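Local coordinates for muramoyltetrapeptide carboxypeptidase (Oxalobacter formigenes OXCC13, PDB 6UUK), which probably acts as a serine-type LD-carboxypeptidase that trims the terminal residue from muramoyl tetrapeptides of the bacterial cell wall, at residues Thr217-Asn222 with Gly241-Glu246; Leu274-Phe279 with Ile306-Gly311. All blocks are in the same frame, centred on the assembly; numbering follows the deposited sequence.

Contact 1 of 2, residues Thr217-Asn222 with Gly241-Glu246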
loop_
_atom_site.group_PDB
_atom_site.type_symbol
_atom_site.label_atom_id
_atom_site.label_comp_id
_atom_site.label_asym_id
_atom_site.label_seq_id
_atom_site.Cartn_x
_atom_site.Cartn_y
_atom_site.Cartn_z
ATOM N N THR B 217 -23.557 -5.096 6.199
ATOM C CA THR B 217 -22.655 -4.782 7.301
ATOM C C THR B 217 -21.706 -3.665 6.886
ATOM O O THR B 217 -20.977 -3.796 5.896
ATOM C CB THR B 217 -21.872 -6.024 7.722
ATOM O OG1 THR B 217 -22.784 -7.066 8.092
ATOM C CG2 THR B 217 -20.969 -5.708 8.905
ATOM N N LEU B 218 -21.713 -2.569 7.640
ATOM C CA LEU B 218 -20.843 -1.438 7.349
ATOM C C LEU B 218 -19.451 -1.690 7.916
ATOM O O LEU B 218 -19.307 -2.074 9.080
ATOM C CB LEU B 218 -21.426 -0.153 7.934
ATOM C CG LEU B 218 -20.685 1.142 7.597
ATOM C CD1 LEU B 218 -20.785 1.446 6.110
ATOM C CD2 LEU B 218 -21.221 2.300 8.422
ATOM N N TRP B 219 -18.431 -1.468 7.092
ATOM C CA TRP B 219 -17.053 -1.676 7.515
ATOM C C TRP B 219 -16.126 -0.945 6.558
ATOM O O TRP B 219 -16.518 -0.570 5.451
ATOM C CB TRP B 219 -16.704 -3.166 7.576
ATOM C CG TRP B 219 -16.662 -3.838 6.237
ATOM C CD1 TRP B 219 -17.723 -4.124 5.429
ATOM C CD2 TRP B 219 -15.497 -4.322 5.559
ATOM N NE1 TRP B 219 -17.290 -4.749 4.284
ATOM C CE2 TRP B 219 -15.927 -4.883 4.340
ATOM C CE3 TRP B 219 -14.132 -4.332 5.862
ATOM C CZ2 TRP B 219 -15.042 -5.448 3.425
ATOM C CZ3 TRP B 219 -13.254 -4.893 4.952
ATOM C CH2 TRP B 219 -13.713 -5.444 3.749
ATOM N N GLY B 220 -14.885 -0.748 7.004
ATOM C CA GLY B 220 -13.867 -0.081 6.227
ATOM C C GLY B 220 -13.150 0.955 7.063
ATOM O O GLY B 220 -13.118 0.875 8.296
ATOM N N GLY B 221 -12.568 1.938 6.380
ATOM C CA GLY B 221 -11.843 2.998 7.052
ATOM C C GLY B 221 -10.827 3.682 6.160
ATOM O O GLY B 221 -11.184 4.257 5.128
ATOM N N ASN B 222 -9.557 3.629 6.550
ATOM C CA ASN B 222 -8.496 4.248 5.769
ATOM C C ASN B 222 -8.108 3.340 4.608
ATOM O O ASN B 222 -7.912 2.135 4.790
ATOM C CB ASN B 222 -7.284 4.536 6.653
ATOM C CG ASN B 222 -6.182 5.266 5.913
ATOM O OD1 ASN B 222 -5.258 4.647 5.389
ATOM N ND2 ASN B 222 -6.276 6.589 5.865
ATOM N N GLY B 241 -21.438 -6.724 2.365
ATOM C CA GLY B 241 -21.484 -5.551 3.207
ATOM C C GLY B 241 -21.339 -4.259 2.413
ATOM O O GLY B 241 -21.218 -4.245 1.191
ATOM N N ILE B 242 -21.358 -3.154 3.150
ATOM C CA ILE B 242 -21.199 -1.819 2.587
ATOM C C ILE B 242 -19.840 -1.299 3.034
ATOM O O ILE B 242 -19.635 -1.004 4.218
ATOM C CB ILE B 242 -22.332 -0.878 3.017
ATOM C CG1 ILE B 242 -23.691 -1.498 2.684
ATOM C CG2 ILE B 242 -22.187 0.476 2.340
ATOM C CD1 ILE B 242 -24.870 -0.627 3.057
ATOM N N LEU B 243 -18.910 -1.188 2.091
ATOM C CA LEU B 243 -17.531 -0.819 2.380
ATOM C C LEU B 243 -17.320 0.666 2.112
ATOM O O LEU B 243 -17.736 1.178 1.067
ATOM C CB LEU B 243 -16.564 -1.651 1.536
ATOM C CG LEU B 243 -15.066 -1.410 1.733
ATOM C CD1 LEU B 243 -14.630 -1.830 3.124
ATOM C CD2 LEU B 243 -14.263 -2.148 0.675
ATOM N N PHE B 244 -16.676 1.352 3.055
ATOM C CA PHE B 244 -16.342 2.761 2.915
ATOM C C PHE B 244 -14.844 2.958 3.100
ATOM O O PHE B 244 -14.205 2.269 3.901
ATOM C CB PHE B 244 -17.119 3.629 3.921
ATOM C CG PHE B 244 -16.726 3.406 5.356
ATOM C CD1 PHE B 244 -17.308 2.391 6.098
ATOM C CD2 PHE B 244 -15.789 4.223 5.968
ATOM C CE1 PHE B 244 -16.952 2.188 7.419
ATOM C CE2 PHE B 244 -15.429 4.024 7.287
ATOM C CZ PHE B 244 -16.012 3.005 8.014
ATOM N N VAL B 245 -14.283 3.906 2.344
ATOM C CA VAL B 245 -12.852 4.181 2.361
ATOM C C VAL B 245 -12.621 5.687 2.351
ATOM O O VAL B 245 -13.488 6.473 1.962
ATOM C CB VAL B 245 -12.114 3.529 1.170
ATOM C CG1 VAL B 245 -12.135 2.014 1.287
ATOM C CG2 VAL B 245 -12.732 3.976 -0.146
ATOM N N GLU B 246 -11.425 6.079 2.789
ATOM C CA GLU B 246 -10.993 7.469 2.768
ATOM C C GLU B 246 -9.475 7.500 2.887
ATOM O O GLU B 246 -8.851 6.521 3.304
ATOM C CB GLU B 246 -11.651 8.287 3.887
ATOM C CG GLU B 246 -11.482 7.719 5.293
ATOM C CD GLU B 246 -10.129 8.034 5.904
ATOM O OE1 GLU B 246 -9.607 7.191 6.663
ATOM O OE2 GLU B 246 -9.586 9.123 5.622
#
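Thr217 O accepts the backbone N-H of Ile242 at 2.8 Å and starts the pairing of two parallel strands. They are the strands of a beta-alpha-beta unit, with helix 223-228 in the crossover, in the C-terminal domain of this S66 peptidase. Leu218 shares its sheet face with Ile242, and its side chain crosses that of Phe244 at about a right angle. Its CD1 lies 3.6 Å from Phe244 CD1. Trp219 binds twice through its backbone: its N donates to Ile242 O, and its O accepts Phe244 N at 3.1 Å. On the other face of the sheet Leu243 CD1 sits 3.4 Å from the centroid of the six-membered Trp219 ring, almost on the ring normal, a CH-pi contact. Trp219 NE1 is hydrogen-bonded to Gln271 OE1, outside the two segments. Gly220 CA lies over the Phe244 ring, 4.2 Å from its centroid. A CB on Gly220 would collide with Phe244 O, and the backbone angles of both Gly220 and Gly221 by themselves call for glycine. Phe244 CG stands between its own N and carbonyl carbon (chi1 68°). Gly220 C and Gly221 N lie over one face of the ring, offset toward its rim. An alanine in place of Phe244 would probably leave Gly220 and Leu218 CD1 without their aromatic partner and open a gap beside Leu323 and Val325. Gly221 N donates to Phe244 O, and Gly221 O receives a weak bond from Glu246 N. Asn222 is the N-cap of helix 223-228, with OD1 accepting Met225 N. Glu246, predicted to belong to the charge relay, is bent at chi2 (80°), and its OE2 makes a weak bond to His316 ND1. OE1 takes a weak bond from Asn222 ND2 at 3.5 Å, with amide and carboxylate planes 63° apart.

Contact 2 of 2, residues Leu274-Phe279 with Ile306-Gly311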
loop_
_atom_site.group_PDB
_atom_site.type_symbol
_atom_site.label_atom_id
_atom_site.label_comp_id
_atom_site.label_asym_id
_atom_site.label_seq_id
_atom_site.Cartn_x
_atom_site.Cartn_y
_atom_site.Cartn_z
ATOM N N LEU B 274 -19.855 0.277 -2.750
ATOM C CA LEU B 274 -18.626 0.940 -2.331
ATOM C C LEU B 274 -18.927 2.410 -2.083
ATOM O O LEU B 274 -19.450 3.097 -2.966
ATOM C CB LEU B 274 -17.531 0.784 -3.386
ATOM C CG LEU B 274 -16.221 1.527 -3.115
ATOM C CD1 LEU B 274 -15.549 0.998 -1.855
ATOM C CD2 LEU B 274 -15.284 1.431 -4.309
ATOM N N VAL B 275 -18.601 2.888 -0.884
ATOM C CA VAL B 275 -18.843 4.270 -0.489
ATOM C C VAL B 275 -17.500 4.978 -0.380
ATOM O O VAL B 275 -16.579 4.482 0.280
ATOM C CB VAL B 275 -19.622 4.351 0.834
ATOM C CG1 VAL B 275 -19.966 5.794 1.158
ATOM C CG2 VAL B 275 -20.883 3.508 0.754
ATOM N N LEU B 276 -17.389 6.135 -1.027
ATOM C CA LEU B 276 -16.155 6.909 -1.045
ATOM C C LEU B 276 -16.278 8.081 -0.080
ATOM O O LEU B 276 -17.172 8.922 -0.227
ATOM C CB LEU B 276 -15.842 7.406 -2.456
ATOM C CG LEU B 276 -14.863 6.571 -3.285
ATOM C CD1 LEU B 276 -15.311 5.121 -3.368
ATOM C CD2 LEU B 276 -14.704 7.162 -4.677
ATOM N N GLY B 277 -15.382 8.133 0.903
ATOM C CA GLY B 277 -15.329 9.234 1.844
ATOM C C GLY B 277 -14.541 10.405 1.302
ATOM O O GLY B 277 -14.468 10.630 0.087
ATOM N N HIS B 278 -13.936 11.163 2.211
ATOM C CA HIS B 278 -13.149 12.325 1.824
ATOM C C HIS B 278 -11.763 11.899 1.356
ATOM O O HIS B 278 -11.050 11.180 2.064
ATOM C CB HIS B 278 -13.029 13.309 2.987
ATOM C CG HIS B 278 -14.247 14.156 3.192
ATOM N ND1 HIS B 278 -14.714 15.031 2.235
ATOM C CD2 HIS B 278 -15.088 14.268 4.248
ATOM C CE1 HIS B 278 -15.793 15.641 2.690
ATOM N NE2 HIS B 278 -16.041 15.198 3.909
ATOM N N PHE B 279 -11.390 12.340 0.158
ATOM C CA PHE B 279 -10.039 12.194 -0.379
ATOM C C PHE B 279 -9.552 13.610 -0.668
ATOM O O PHE B 279 -9.775 14.146 -1.757
ATOM C CB PHE B 279 -10.018 11.312 -1.629
ATOM C CG PHE B 279 -10.306 9.862 -1.356
ATOM C CD1 PHE B 279 -9.272 8.964 -1.151
ATOM C CD2 PHE B 279 -11.610 9.398 -1.306
ATOM C CE1 PHE B 279 -9.532 7.630 -0.902
ATOM C CE2 PHE B 279 -11.878 8.065 -1.056
ATOM C CZ PHE B 279 -10.836 7.179 -0.854
ATOM N N ILE B 306 -19.905 -3.560 -8.570
ATOM C CA ILE B 306 -20.782 -3.060 -7.515
ATOM C C ILE B 306 -20.958 -1.558 -7.700
ATOM O O ILE B 306 -20.084 -0.902 -8.285
ATOM C CB ILE B 306 -20.223 -3.391 -6.121
ATOM C CG1 ILE B 306 -18.920 -2.629 -5.871
ATOM C CG2 ILE B 306 -20.000 -4.888 -5.983
ATOM C CD1 ILE B 306 -18.383 -2.785 -4.465
ATOM N N PRO B 307 -22.062 -0.972 -7.236
ATOM C CA PRO B 307 -22.226 0.480 -7.368
ATOM C C PRO B 307 -21.292 1.233 -6.434
ATOM O O PRO B 307 -21.052 0.820 -5.297
ATOM C CB PRO B 307 -23.694 0.704 -6.994
ATOM C CG PRO B 307 -24.031 -0.447 -6.105
ATOM C CD PRO B 307 -23.249 -1.612 -6.643
ATOM N N VAL B 308 -20.766 2.349 -6.928
ATOM C CA VAL B 308 -19.852 3.201 -6.174
ATOM C C VAL B 308 -20.573 4.505 -5.861
ATOM O O VAL B 308 -20.991 5.227 -6.774
ATOM C CB VAL B 308 -18.550 3.460 -6.947
ATOM C CG1 VAL B 308 -17.622 4.350 -6.135
ATOM C CG2 VAL B 308 -17.869 2.144 -7.292
ATOM N N VAL B 309 -20.715 4.805 -4.573
ATOM C CA VAL B 309 -21.409 5.997 -4.101
ATOM C C VAL B 309 -20.388 6.924 -3.458
ATOM O O VAL B 309 -19.576 6.486 -2.633
ATOM C CB VAL B 309 -22.531 5.638 -3.111
ATOM C CG1 VAL B 309 -23.186 6.896 -2.565
ATOM C CG2 VAL B 309 -23.561 4.743 -3.782
ATOM N N THR B 310 -20.425 8.197 -3.834
ATOM C CA THR B 310 -19.494 9.196 -3.330
ATOM C C THR B 310 -20.226 10.212 -2.462
ATOM O O THR B 310 -21.457 10.248 -2.401
ATOM C CB THR B 310 -18.778 9.908 -4.484
ATOM O OG1 THR B 310 -19.710 10.741 -5.186
ATOM C CG2 THR B 310 -18.190 8.893 -5.449
ATOM N N GLY B 311 -19.441 11.045 -1.781
ATOM C CA GLY B 311 -19.973 12.118 -0.969
ATOM C C GLY B 311 -20.009 11.856 0.521
ATOM O O GLY B 311 -20.469 12.726 1.270
#
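Leu274 and Val308 lie side by side and point the same way. Val308 wedges into the notch between Leu274 and Leu276. Its CG2 meets Leu274 CD2 at 4.0 Å. The second methyl of Val308, CG1, is anti to its backbone N (chi1 180°) and touches Leu276 CD1 at 3.7 Å. Leu276 is forked in turn, and its other branch, CD2, rests 4.0 Å from Thr310 CG2. The bumps therefore alternate along this face in a zigzag, Leu274, Val308, Leu276, Thr310. Leu297 of helix 293-303 packs on both Leu276 and Thr310. That helix is the crossover of a beta-alpha-beta unit whose two parallel strands are paired here. Strand 308-310 is an outermost strand of its sheet within the chain. At the start of the contact Ile306 comes in from the loop, and its CD1 reaches Leu274 CB at 3.8 Å. The backbones are joined by three bonds that run nearly along the C=O axis. Leu274 N donates to Pro307 O at 2.9 Å, with an N-H...O angle of 175°. Val309 N donates to Leu274 O, and Leu276 N to Val309 O, both at 2.7 Å. Val275 and Val309 turn to the other face of the sheet, where both touch Leu331 of strand 328-333. Val275 CG1 approaches the backbone at Val309 O, 3.9 Å away. Thr310 turns its CG2 methyl to Leu276, 4.1 Å from Leu276 CB, while its OG1 is hydrogen-bonded to Ser206 and Asn209.

Overall arrangement
Contacts 1 and 2 pair the strands of the first and third of three consecutive beta-alpha-beta units in one mixed sheet; the unit between is strand 242-248, helix 252-264 and strand 273-280. Those two strands are neighbours, and their backbones pair: Leu243 O lies 2.7 Å from Val275 N, and Val245 O 2.7 Å from Gly277 N, both probable hydrogen bonds. In the predicted active site, the side chain of Glu246 is about 3 Å from that of His316, the other charge-relay residue, and that of Asn222 about 5 Å from that of Ser152, the nucleophile. In contact 2 the Leu276 side chain is about 8 Å from that of Glu246, although Phe279 CZ touches Glu246 CA at 3.6 Å.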